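Local coordinates for protein alpha-L-arabinofuranosidase B (PDB 6SXT) that hydrolyses terminal non-reducing alpha-L-arabinofuranosyl residues from arabinan, arabinogalactan and arabinoxylan, and carries an arabinose-binding domain beside its catalytic domain, at residues N67-I72 / T442-H447; S396-R399 / E404-L407; I398-F403 / L452-N457; F422-A427 / T433-W438. All coordinates share one frame; numbering follows the deposited sequence.

Overall arrangement
Contact 1 joins two domains: a catalytic-domain loop and the start of strand 70-75 meet the arabinose-binding domain through two carbon contacts and a water. The other three lie inside the arabinose-binding domain. Contacts 2 and 4 are pairings within antiparallel hairpins, held by backbone hydrogen bonds. Contact 4 is the more buried and adds a glutamine-arginine bond, whereas contact 2 is only partly buried, and its cross-strand side-chain contacts are mainly aliphatic. Contact 3 sets the turn of the hairpin in contact 2 against strand 451-455, with a single backbone bond, among sugar-binding residues. Strand 444-448 links the set: Phe445 packs on contacts 2 and 4, while Arg446 O is probably hydrogen-bonded to Tyr453 N of contact 3.

Contact 1. Residues N67-I72 / T442-H447; sequences NTTCLI and TRYFRH. With NAG (2-acetamido-2-deoxy-beta-D-glucopyranose), chain D.
The interface between the catalytic domain and the arabinose-binding domain is bridged here by Thr69 and Leu71 from one side and Tyr444 and Thr442 from the other. Thr69 lies just before strand 70-75 of the catalytic domain, and Tyr444 belongs to strand 444-448 of the binding domain. The closest backbones stay well apart, with Thr69 CA 7.5 Å from Thr442 CA, so side chains must span the gap. Thr69 CG2 approaches the tyrosine ring obliquely, 3.8 Å from Tyr444 CE1. Leu71 CD2 touches Thr442 CG2 at 3.7 Å, the two side chains crossing at about a right angle. In Thr69 the torsion (chi1 59°) divides the two branches: CG2, anti to the carbonyl carbon, meets the ring, while OG1 hydrogen-bonds to Asn457 of the binding domain. No direct hydrogen bond joins the segments. Instead a water donates one hydrogen to Thr68 O, at 2.7 Å, and the other to Tyr444 OH, at 2.8 Å. The phenol oxygen is held directly by Gln425 OE1 of its own domain and, through the water, by the catalytic-domain backbone. At the head of the loop, Asn67 ND2 is covalently bound to NAG C1 at 1.4 Å, an N-linked glycan beside the boundary. Two carbon contacts and a bridging water, with no shared sheet, make up this part of the seam between the concanavalin-clan catalytic domain and the beta-trefoil.

Contact 2. Residues S396-R399 / E404-L407; sequences SYIR and ELLL
Ile398 holds CG1 beside its backbone N (chi1 -57°), which leaves CG2 anti to that nitrogen and turned toward Leu405, where it lies 3.9 Å from Leu405 CD1. In Leu407 it is CG that stands anti to the backbone N (chi1 179°), which carries the chain across to the partner strand and lays CD1 against a peptide group: Leu407 CD1 is 3.5 Å from Ser396 C and equally near Tyr397 N. The serine methylene joins in, with Ser396 CB 3.7 Å from Leu407 CD1. These are neighbouring arms of a beta hairpin in the beta-trefoil arabinose-binding domain, and the two strands run antiparallel to within a degree. Arg399 and Leu406 form its hydrogen-bonded pair: Arg399 N reaches Leu406 O at 2.9 Å, and Leu406 N reaches Arg399 O at 2.8 Å. Ile398 and Leu407 form the next, non-hydrogen-bonded pair. Arg399 O is approached as well by a CA-H group, Leu405 CA lying 3.3 Å away. Ile398, Leu405 and Leu407 share one face; Ile398 and Leu407 pack on Trp374, and Ile398 and Leu405 on Phe445. On the face of Leu406, Arg399 is bent at chi2 and chi3, which brings its guanidinium back to a salt bridge with Asp419 and a hydrogen bond from NH1 to Asn408 OD1.

Contact 3. Residues I398-F403 / L452-N457; sequences IRHYNF and LYAASN
Phe403 meets Ala454 where the turn of the 396-401/404-409 hairpin lies against strand 451-455, inside the beta-trefoil arabinose-binding domain. Asn402 and Phe403 both have positive phi (53° and 67°), consistent with a type I' turn, and this presents the Phe403 carbonyl to the neighbouring strand. The polar part of the contact is one backbone bond, from Ala454 N to Phe403 O at 2.8 Å, with the donor standing above the carbonyl plane by 39°. Apolar packing is limited to His400 CB, 3.9 Å from Ala454 CB. Ala454 O accepts a hydrogen bond from Arg443, whose guanidinium also makes a cation-pi contact with the Phe403 ring. Sugar recognition falls on the strand end and the turn: His400, then Asn402 and Phe403, with Leu452 on the facing strand, bind substrate. A diethylene glycol molecule, probably from crystallisation, is hydrogen-bonded to His400 ND1 and Phe403 N, while His400 NE2 is held by Ser439 OG. Among carbon-oxygen contacts, Phe403 CB is 3.6 Å from Ala454 O. Tyr453 CB comes within 3.3 Å of Phe403 O, and the same oxygen sits at the edge of the Tyr453 ring, in its plane, 3.6 Å from CD1.

Contact 4. Residues F422-A427 / T433-W438; sequences FCPQAA and TSLRSW. With NAG (2-acetamido-2-deoxy-beta-D-glucopyranose), chain D.
Gln425 and Arg436 reach toward each other from paired strands, their side chains crossing at about a right angle and their amide and guanidinium planes 49° apart. Arg436 NH1 donates to Gln425 OE1 at 3.0 Å; the oxygen lies close to the guanidinium plane, but the donor stands 39° above the plane of the glutamine carbonyl. Gln425 OE1 is also hydrogen-bonded to Tyr444 OH. A water at the edge of the guanidinium accepts from Arg436 NH1, at 2.9 Å, and donates to Pro424 O. Over one face of the same group comes Cys423, with CB 3.5 Å from Arg436 NH2, and NH2 itself is hydrogen-bonded to Leu322 O. The buried guanidinium is thus fixed in rotation by several bonds and by a neighbour on its face.

These strands form an antiparallel beta hairpin of the beta-trefoil domain. Cys423 and Arg436 are a hydrogen-bonded pair, Cys423 N reaching Arg436 O at 2.8 Å, and Gln425 with Ser434 is another. Cys423 SG, disulfide-bonded to Cys385, lies at the edge of the Trp438 indole, 5.0 Å from the centroid of its five-membered ring and 88° off the ring normal. The opposite face of the hairpin carries Phe422, Pro424, Leu435 and Ser437. There Phe422 CD1 rests 3.7 Å from Ser437 CA, and Pro424 CG packs on Leu435 CD2. At the far end Ser434 OG, hydrogen-bonded to Val473 O and Leu428 N, lies 3.4 Å from Ala427 CA. Ala427 O accepts from NAG O6 at 2.7 Å, tying the glycan of the catalytic domain to this hairpin.

Contact 1. Residues N67-I72 / T442-H447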
# COMPACT_ATOMS: atom_id res chain seq x y z
N ASN A 67 -10.71 15.04 -10.65
CA ASN A 67 -10.39 15.10 -12.09
C ASN A 67 -8.89 15.01 -12.33
O ASN A 67 -8.40 15.58 -13.30
CB ASN A 67 -10.95 16.35 -12.77
CG ASN A 67 -12.40 16.46 -12.51
OD1 ASN A 67 -12.80 17.21 -11.62
ND2 ASN A 67 -13.17 15.67 -13.25
N THR A 68 -8.15 14.31 -11.46
CA THR A 68 -6.73 14.05 -11.67
C THR A 68 -6.35 12.86 -10.80
O THR A 68 -7.25 12.14 -10.34
CB THR A 68 -5.91 15.32 -11.42
OG1 THR A 68 -4.57 15.13 -11.86
CG2 THR A 68 -5.91 15.82 -9.98
N THR A 69 -5.05 12.72 -10.63
CA THR A 69 -4.43 11.64 -9.84
C THR A 69 -3.61 12.28 -8.74
O THR A 69 -3.09 13.39 -8.94
CB THR A 69 -3.58 10.72 -10.72
OG1 THR A 69 -2.56 11.51 -11.33
CG2 THR A 69 -4.46 10.00 -11.70
N CYS A 70 -3.47 11.58 -7.63
CA CYS A 70 -2.68 12.12 -6.50
C CYS A 70 -1.72 11.06 -5.98
O CYS A 70 -2.06 9.86 -5.95
CB CYS A 70 -3.57 12.57 -5.38
SG CYS A 70 -4.20 14.25 -5.63
N LEU A 71 -0.58 11.55 -5.53
CA LEU A 71 0.46 10.77 -4.85
C LEU A 71 0.63 11.37 -3.45
O LEU A 71 0.47 12.59 -3.28
CB LEU A 71 1.76 10.92 -5.60
CG LEU A 71 1.78 10.35 -7.02
CD1 LEU A 71 3.10 10.64 -7.71
CD2 LEU A 71 1.48 8.85 -7.02
N ILE A 72 0.95 10.50 -2.50
CA ILE A 72 1.38 10.92 -1.15
C ILE A 72 2.88 11.16 -1.20
O ILE A 72 3.64 10.22 -1.33
CB ILE A 72 0.95 9.91 -0.09
CG1 ILE A 72 -0.56 9.83 -0.02
CG2 ILE A 72 1.54 10.28 1.25
CD1 ILE A 72 -1.06 8.60 0.75
N THR A 442 -1.81 3.65 -8.57
CA THR A 442 -1.32 4.79 -9.36
C THR A 442 -1.62 4.60 -10.86
O THR A 442 -1.38 5.54 -11.62
CB THR A 442 0.19 4.99 -9.22
OG1 THR A 442 0.88 3.77 -9.57
CG2 THR A 442 0.54 5.35 -7.79
N ARG A 443 -2.10 3.41 -11.22
CA ARG A 443 -2.28 3.08 -12.66
C ARG A 443 -3.72 2.76 -12.99
O ARG A 443 -4.45 2.22 -12.17
CB ARG A 443 -1.35 1.93 -13.00
CG ARG A 443 0.13 2.32 -12.93
CD ARG A 443 1.07 1.15 -13.15
NE ARG A 443 2.44 1.65 -13.14
CZ ARG A 443 3.06 2.25 -14.16
NH1 ARG A 443 2.48 2.35 -15.33
NH2 ARG A 443 4.25 2.79 -13.98
N TYR A 444 -4.06 3.08 -14.24
CA TYR A 444 -5.40 3.02 -14.78
C TYR A 444 -5.39 2.39 -16.17
O TYR A 444 -4.39 2.54 -16.87
CB TYR A 444 -5.98 4.42 -14.96
CG TYR A 444 -6.28 5.15 -13.67
CD1 TYR A 444 -5.30 5.80 -12.97
CD2 TYR A 444 -7.58 5.19 -13.18
CE1 TYR A 444 -5.58 6.38 -11.74
CE2 TYR A 444 -7.88 5.83 -12.00
CZ TYR A 444 -6.88 6.44 -11.30
OH TYR A 444 -7.18 7.10 -10.11
N PHE A 445 -6.48 1.72 -16.53
CA PHE A 445 -6.70 1.43 -17.98
C PHE A 445 -6.39 2.70 -18.76
O PHE A 445 -7.00 3.75 -18.47
CB PHE A 445 -8.12 1.04 -18.33
CG PHE A 445 -8.53 -0.41 -18.18
CD1 PHE A 445 -8.16 -1.21 -17.11
CD2 PHE A 445 -9.33 -0.98 -19.17
CE1 PHE A 445 -8.62 -2.51 -16.99
CE2 PHE A 445 -9.77 -2.28 -19.06
CZ PHE A 445 -9.40 -3.05 -17.99
N ARG A 446 -5.50 2.64 -19.75
CA ARG A 446 -5.11 3.83 -20.53
C ARG A 446 -4.76 3.38 -21.95
O ARG A 446 -3.89 2.50 -22.08
CB ARG A 446 -3.91 4.55 -19.88
CG ARG A 446 -3.57 5.90 -20.52
CD ARG A 446 -2.43 5.83 -21.57
NE ARG A 446 -2.41 7.13 -22.21
CZ ARG A 446 -1.76 8.19 -21.73
NH1 ARG A 446 -0.85 8.05 -20.78
NH2 ARG A 446 -1.99 9.38 -22.28
N HIS A 447 -5.41 3.97 -22.95
CA HIS A 447 -5.05 3.69 -24.36
C HIS A 447 -3.91 4.63 -24.79
O HIS A 447 -3.89 5.84 -24.45
CB HIS A 447 -6.25 3.65 -25.31
CG HIS A 447 -6.92 4.95 -25.49
ND1 HIS A 447 -6.46 5.83 -26.45
CD2 HIS A 447 -7.91 5.58 -24.81
CE1 HIS A 447 -7.19 6.92 -26.39
NE2 HIS A 447 -8.06 6.81 -25.38
C1 NAG D . -14.59 15.68 -13.06
C2 NAG D . -15.38 16.19 -14.25
C3 NAG D . -16.89 16.18 -13.94
C4 NAG D . -17.32 14.81 -13.40
C5 NAG D . -16.35 14.24 -12.38
C6 NAG D . -16.64 12.75 -12.06
C7 NAG D . -14.02 17.69 -15.65
C8 NAG D . -13.55 19.09 -15.90
N2 NAG D . -14.90 17.52 -14.66
O3 NAG D . -17.69 16.54 -15.11
O4 NAG D . -18.67 14.86 -12.92
O5 NAG D . -14.97 14.32 -12.79
O6 NAG D . -16.61 11.96 -13.29
O7 NAG D . -13.61 16.75 -16.33
O HOH W 1 -7.61 9.73 -9.19

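Contact 2. Residues S396-R399 / E404-L407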
# COMPACT_ATOMS: atom_id res chain seq x y z
N SER A 396 -10.85 -16.21 -19.55
CA SER A 396 -9.73 -15.26 -19.76
C SER A 396 -10.19 -13.86 -19.36
O SER A 396 -11.34 -13.52 -19.61
CB SER A 396 -9.16 -15.31 -21.12
OG SER A 396 -8.51 -16.57 -21.28
N TYR A 397 -9.28 -13.13 -18.70
CA TYR A 397 -9.57 -11.80 -18.14
C TYR A 397 -8.49 -10.83 -18.54
O TYR A 397 -7.36 -11.16 -18.74
CB TYR A 397 -9.63 -11.87 -16.61
CG TYR A 397 -10.67 -12.79 -16.05
CD1 TYR A 397 -10.42 -14.15 -15.98
CD2 TYR A 397 -11.90 -12.31 -15.61
CE1 TYR A 397 -11.36 -15.02 -15.47
CE2 TYR A 397 -12.85 -13.17 -15.08
CZ TYR A 397 -12.56 -14.52 -15.01
OH TYR A 397 -13.51 -15.35 -14.48
N ILE A 398 -8.86 -9.55 -18.58
CA ILE A 398 -7.91 -8.44 -18.73
C ILE A 398 -7.04 -8.40 -17.47
O ILE A 398 -7.59 -8.35 -16.36
CB ILE A 398 -8.62 -7.10 -18.96
CG1 ILE A 398 -9.54 -7.18 -20.20
CG2 ILE A 398 -7.55 -6.03 -19.09
CD1 ILE A 398 -10.21 -5.88 -20.58
N ARG A 399 -5.73 -8.47 -17.66
CA ARG A 399 -4.75 -8.41 -16.54
C ARG A 399 -3.61 -7.53 -16.99
O ARG A 399 -3.27 -7.46 -18.18
CB ARG A 399 -4.32 -9.82 -16.12
CG ARG A 399 -3.53 -10.59 -17.19
CD ARG A 399 -2.05 -10.32 -17.21
NE ARG A 399 -1.37 -10.78 -16.02
CZ ARG A 399 -1.09 -12.03 -15.73
NH1 ARG A 399 -1.29 -13.01 -16.62
NH2 ARG A 399 -0.63 -12.37 -14.54
N GLU A 404 1.38 -3.62 -19.31
CA GLU A 404 0.52 -3.73 -20.51
C GLU A 404 -0.70 -4.58 -20.15
O GLU A 404 -0.60 -5.54 -19.35
CB GLU A 404 1.28 -4.36 -21.69
CG GLU A 404 0.41 -4.37 -22.94
CD GLU A 404 1.16 -4.75 -24.22
OE1 GLU A 404 2.40 -4.82 -24.15
OE2 GLU A 404 0.47 -4.92 -25.29
N LEU A 405 -1.86 -4.25 -20.71
CA LEU A 405 -3.07 -5.06 -20.47
C LEU A 405 -3.10 -6.22 -21.50
O LEU A 405 -3.05 -5.94 -22.72
CB LEU A 405 -4.36 -4.26 -20.58
CG LEU A 405 -4.44 -3.07 -19.60
CD1 LEU A 405 -5.84 -2.54 -19.58
CD2 LEU A 405 -3.99 -3.45 -18.20
N LEU A 406 -3.21 -7.39 -20.95
CA LEU A 406 -3.21 -8.64 -21.74
C LEU A 406 -4.45 -9.41 -21.39
O LEU A 406 -5.03 -9.27 -20.31
CB LEU A 406 -2.00 -9.50 -21.43
CG LEU A 406 -0.62 -8.88 -21.65
CD1 LEU A 406 0.40 -9.93 -21.28
CD2 LEU A 406 -0.39 -8.37 -23.07
N LEU A 407 -4.97 -10.17 -22.37
CA LEU A 407 -6.05 -11.10 -22.11
C LEU A 407 -5.45 -12.48 -21.87
O LEU A 407 -4.97 -13.12 -22.85
CB LEU A 407 -7.04 -11.13 -23.29
CG LEU A 407 -8.20 -12.10 -23.11
CD1 LEU A 407 -9.09 -11.72 -21.92
CD2 LEU A 407 -9.05 -12.16 -24.36

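Contact 3. Residues I398-F403 / L452-N457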
# COMPACT_ATOMS: atom_id res chain seq x y z
N ILE A 398 -8.86 -9.55 -18.58
CA ILE A 398 -7.91 -8.44 -18.73
C ILE A 398 -7.04 -8.40 -17.47
O ILE A 398 -7.59 -8.35 -16.36
CB ILE A 398 -8.62 -7.10 -18.96
CG1 ILE A 398 -9.54 -7.18 -20.20
CG2 ILE A 398 -7.55 -6.03 -19.09
CD1 ILE A 398 -10.21 -5.88 -20.58
N ARG A 399 -5.73 -8.47 -17.66
CA ARG A 399 -4.75 -8.41 -16.54
C ARG A 399 -3.61 -7.53 -16.99
O ARG A 399 -3.27 -7.46 -18.18
CB ARG A 399 -4.32 -9.82 -16.12
CG ARG A 399 -3.53 -10.59 -17.19
CD ARG A 399 -2.05 -10.32 -17.21
NE ARG A 399 -1.37 -10.78 -16.02
CZ ARG A 399 -1.09 -12.03 -15.73
NH1 ARG A 399 -1.29 -13.01 -16.62
NH2 ARG A 399 -0.63 -12.37 -14.54
N HIS A 400 -2.97 -6.86 -16.05
CA HIS A 400 -1.73 -6.16 -16.38
C HIS A 400 -0.52 -7.07 -16.18
O HIS A 400 -0.50 -7.93 -15.26
CB HIS A 400 -1.64 -4.80 -15.64
CG HIS A 400 -1.55 -4.87 -14.15
ND1 HIS A 400 -0.35 -5.11 -13.52
CD2 HIS A 400 -2.48 -4.62 -13.22
CE1 HIS A 400 -0.56 -5.04 -12.21
NE2 HIS A 400 -1.88 -4.79 -12.00
N TYR A 401 0.49 -6.84 -16.99
CA TYR A 401 1.75 -7.60 -17.00
C TYR A 401 2.80 -6.72 -17.65
O TYR A 401 2.64 -6.27 -18.80
CB TYR A 401 1.57 -8.90 -17.81
CG TYR A 401 2.75 -9.80 -17.65
CD1 TYR A 401 3.87 -9.67 -18.44
CD2 TYR A 401 2.74 -10.76 -16.66
CE1 TYR A 401 4.96 -10.51 -18.26
CE2 TYR A 401 3.82 -11.60 -16.46
CZ TYR A 401 4.92 -11.47 -17.28
OH TYR A 401 5.99 -12.28 -17.08
N ASN A 402 3.85 -6.38 -16.90
CA ASN A 402 4.79 -5.34 -17.32
C ASN A 402 4.01 -4.06 -17.66
O ASN A 402 4.41 -3.28 -18.53
CB ASN A 402 5.64 -5.77 -18.53
CG ASN A 402 6.77 -6.70 -18.13
OD1 ASN A 402 7.27 -6.61 -17.01
ND2 ASN A 402 7.12 -7.63 -19.02
N PHE A 403 2.86 -3.86 -17.00
CA PHE A 403 1.99 -2.66 -17.14
C PHE A 403 1.34 -2.54 -18.52
O PHE A 403 0.69 -1.53 -18.80
CB PHE A 403 2.74 -1.37 -16.80
CG PHE A 403 3.31 -1.39 -15.39
CD1 PHE A 403 2.51 -1.74 -14.31
CD2 PHE A 403 4.63 -1.15 -15.18
CE1 PHE A 403 3.05 -1.77 -13.02
CE2 PHE A 403 5.15 -1.11 -13.89
CZ PHE A 403 4.37 -1.47 -12.84
N LEU A 452 -3.80 -0.95 -24.99
CA LEU A 452 -4.19 -0.73 -23.56
C LEU A 452 -3.03 -1.05 -22.64
O LEU A 452 -2.43 -2.09 -22.70
CB LEU A 452 -5.43 -1.53 -23.15
CG LEU A 452 -6.78 -0.85 -23.28
CD1 LEU A 452 -6.94 0.37 -22.34
CD2 LEU A 452 -7.06 -0.36 -24.70
N TYR A 453 -2.84 -0.14 -21.67
CA TYR A 453 -1.83 -0.26 -20.62
C TYR A 453 -2.48 0.04 -19.26
O TYR A 453 -3.57 0.58 -19.24
CB TYR A 453 -0.67 0.70 -20.86
CG TYR A 453 0.05 0.48 -22.17
CD1 TYR A 453 1.06 -0.43 -22.26
CD2 TYR A 453 -0.35 1.17 -23.32
CE1 TYR A 453 1.69 -0.68 -23.47
CE2 TYR A 453 0.26 0.89 -24.55
CZ TYR A 453 1.29 -0.01 -24.61
OH TYR A 453 1.93 -0.25 -25.82
N ALA A 454 -1.78 -0.36 -18.21
CA ALA A 454 -2.05 0.16 -16.85
C ALA A 454 -1.04 1.30 -16.65
O ALA A 454 0.12 1.04 -16.37
CB ALA A 454 -1.91 -0.95 -15.85
N ALA A 455 -1.47 2.50 -16.97
CA ALA A 455 -0.58 3.69 -17.05
C ALA A 455 -0.81 4.59 -15.83
O ALA A 455 -1.96 4.75 -15.37
CB ALA A 455 -0.87 4.49 -18.29
N SER A 456 0.28 5.23 -15.43
CA SER A 456 0.25 6.32 -14.44
C SER A 456 0.22 7.66 -15.15
O SER A 456 0.62 7.79 -16.31
CB SER A 456 1.35 6.16 -13.44
OG SER A 456 2.64 6.22 -14.06
N ASN A 457 -0.20 8.70 -14.42
CA ASN A 457 -0.30 10.09 -14.88
C ASN A 457 1.10 10.69 -14.76
O ASN A 457 1.42 11.28 -13.72
CB ASN A 457 -1.38 10.83 -14.11
CG ASN A 457 -1.75 12.22 -14.59
OD1 ASN A 457 -2.55 12.93 -13.94
ND2 ASN A 457 -1.28 12.55 -15.76

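Contact 4. Residues F422-A427 / T433-W438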
# COMPACT_ATOMS: atom_id res chain seq x y z
N PHE A 422 -9.78 -4.53 -11.00
CA PHE A 422 -9.83 -3.08 -11.30
C PHE A 422 -11.02 -2.49 -10.58
O PHE A 422 -12.12 -3.07 -10.51
CB PHE A 422 -9.90 -2.85 -12.81
CG PHE A 422 -8.67 -3.37 -13.51
CD1 PHE A 422 -7.52 -2.62 -13.68
CD2 PHE A 422 -8.65 -4.69 -13.95
CE1 PHE A 422 -6.38 -3.14 -14.27
CE2 PHE A 422 -7.53 -5.20 -14.56
CZ PHE A 422 -6.37 -4.46 -14.69
N CYS A 423 -10.81 -1.27 -10.09
CA CYS A 423 -11.79 -0.57 -9.26
C CYS A 423 -12.35 0.59 -10.05
O CYS A 423 -11.60 1.49 -10.45
CB CYS A 423 -11.14 -0.06 -7.99
SG CYS A 423 -10.40 -1.41 -7.00
N PRO A 424 -13.66 0.61 -10.38
CA PRO A 424 -14.22 1.70 -11.15
C PRO A 424 -14.10 2.98 -10.32
O PRO A 424 -14.33 2.96 -9.08
CB PRO A 424 -15.67 1.31 -11.38
CG PRO A 424 -15.65 -0.20 -11.21
CD PRO A 424 -14.62 -0.48 -10.15
N GLN A 425 -13.84 4.04 -11.05
CA GLN A 425 -13.75 5.40 -10.48
C GLN A 425 -14.52 6.33 -11.41
O GLN A 425 -14.40 6.18 -12.65
CB GLN A 425 -12.28 5.79 -10.39
CG GLN A 425 -12.07 7.13 -9.68
CD GLN A 425 -10.63 7.52 -9.52
OE1 GLN A 425 -9.71 6.69 -9.45
NE2 GLN A 425 -10.40 8.84 -9.40
N ALA A 426 -15.26 7.27 -10.88
CA ALA A 426 -15.91 8.28 -11.74
C ALA A 426 -14.87 8.79 -12.74
O ALA A 426 -13.77 9.23 -12.36
CB ALA A 426 -16.49 9.37 -10.86
N ALA A 427 -15.17 8.82 -14.05
CA ALA A 427 -14.17 9.13 -15.06
C ALA A 427 -13.49 10.47 -14.77
O ALA A 427 -14.17 11.46 -14.43
CB ALA A 427 -14.78 9.18 -16.46
N THR A 433 -16.42 5.96 -16.89
CA THR A 433 -15.65 5.35 -15.81
C THR A 433 -14.17 5.44 -16.14
O THR A 433 -13.77 5.41 -17.29
CB THR A 433 -16.07 3.89 -15.59
OG1 THR A 433 -15.50 3.47 -14.34
CG2 THR A 433 -15.58 3.00 -16.72
N SER A 434 -13.34 5.51 -15.10
CA SER A 434 -11.91 5.21 -15.19
C SER A 434 -11.72 3.90 -14.41
O SER A 434 -12.28 3.77 -13.31
CB SER A 434 -11.03 6.32 -14.67
OG SER A 434 -11.25 7.51 -15.46
N LEU A 435 -10.87 3.02 -14.88
CA LEU A 435 -10.70 1.71 -14.21
C LEU A 435 -9.31 1.66 -13.58
O LEU A 435 -8.28 1.56 -14.27
CB LEU A 435 -10.89 0.60 -15.27
CG LEU A 435 -12.32 0.51 -15.81
CD1 LEU A 435 -12.39 -0.50 -16.96
CD2 LEU A 435 -13.25 0.08 -14.71
N ARG A 436 -9.28 1.81 -12.24
CA ARG A 436 -8.01 1.91 -11.51
C ARG A 436 -7.53 0.50 -11.15
O ARG A 436 -8.30 -0.28 -10.67
CB ARG A 436 -8.24 2.71 -10.22
CG ARG A 436 -6.96 3.10 -9.50
CD ARG A 436 -7.19 4.01 -8.30
NE ARG A 436 -7.95 3.29 -7.32
CZ ARG A 436 -9.26 3.44 -7.05
NH1 ARG A 436 -10.00 4.34 -7.66
NH2 ARG A 436 -9.86 2.64 -6.15
N SER A 437 -6.26 0.21 -11.34
CA SER A 437 -5.67 -1.06 -10.91
C SER A 437 -5.83 -1.18 -9.39
O SER A 437 -5.39 -0.27 -8.69
CB SER A 437 -4.27 -1.19 -11.32
OG SER A 437 -3.63 -2.30 -10.68
N TRP A 438 -6.39 -2.28 -8.89
CA TRP A 438 -6.40 -2.52 -7.44
C TRP A 438 -4.98 -2.71 -6.93
O TRP A 438 -4.63 -2.16 -5.86
CB TRP A 438 -7.23 -3.76 -7.13
CG TRP A 438 -7.22 -4.07 -5.66
CD1 TRP A 438 -7.99 -3.49 -4.70
CD2 TRP A 438 -6.29 -4.92 -4.99
NE1 TRP A 438 -7.61 -3.95 -3.47
CE2 TRP A 438 -6.57 -4.82 -3.61
CE3 TRP A 438 -5.25 -5.73 -5.41
CZ2 TRP A 438 -5.83 -5.51 -2.65
CZ3 TRP A 438 -4.53 -6.43 -4.48
CH2 TRP A 438 -4.78 -6.28 -3.11
C1 NAG D . -14.59 15.68 -13.06
C2 NAG D . -15.38 16.19 -14.25
C3 NAG D . -16.89 16.18 -13.94
C4 NAG D . -17.32 14.81 -13.40
C5 NAG D . -16.35 14.24 -12.38
C6 NAG D . -16.64 12.75 -12.06
C7 NAG D . -14.02 17.69 -15.65
C8 NAG D . -13.55 19.09 -15.90
N2 NAG D . -14.90 17.52 -14.66
O3 NAG D . -17.69 16.54 -15.11
O4 NAG D . -18.67 14.86 -12.92
O5 NAG D . -14.97 14.32 -12.79
O6 NAG D . -16.61 11.96 -13.29
O7 NAG D . -13.61 16.75 -16.33
O HOH W 2 -12.83 4.46 -7.23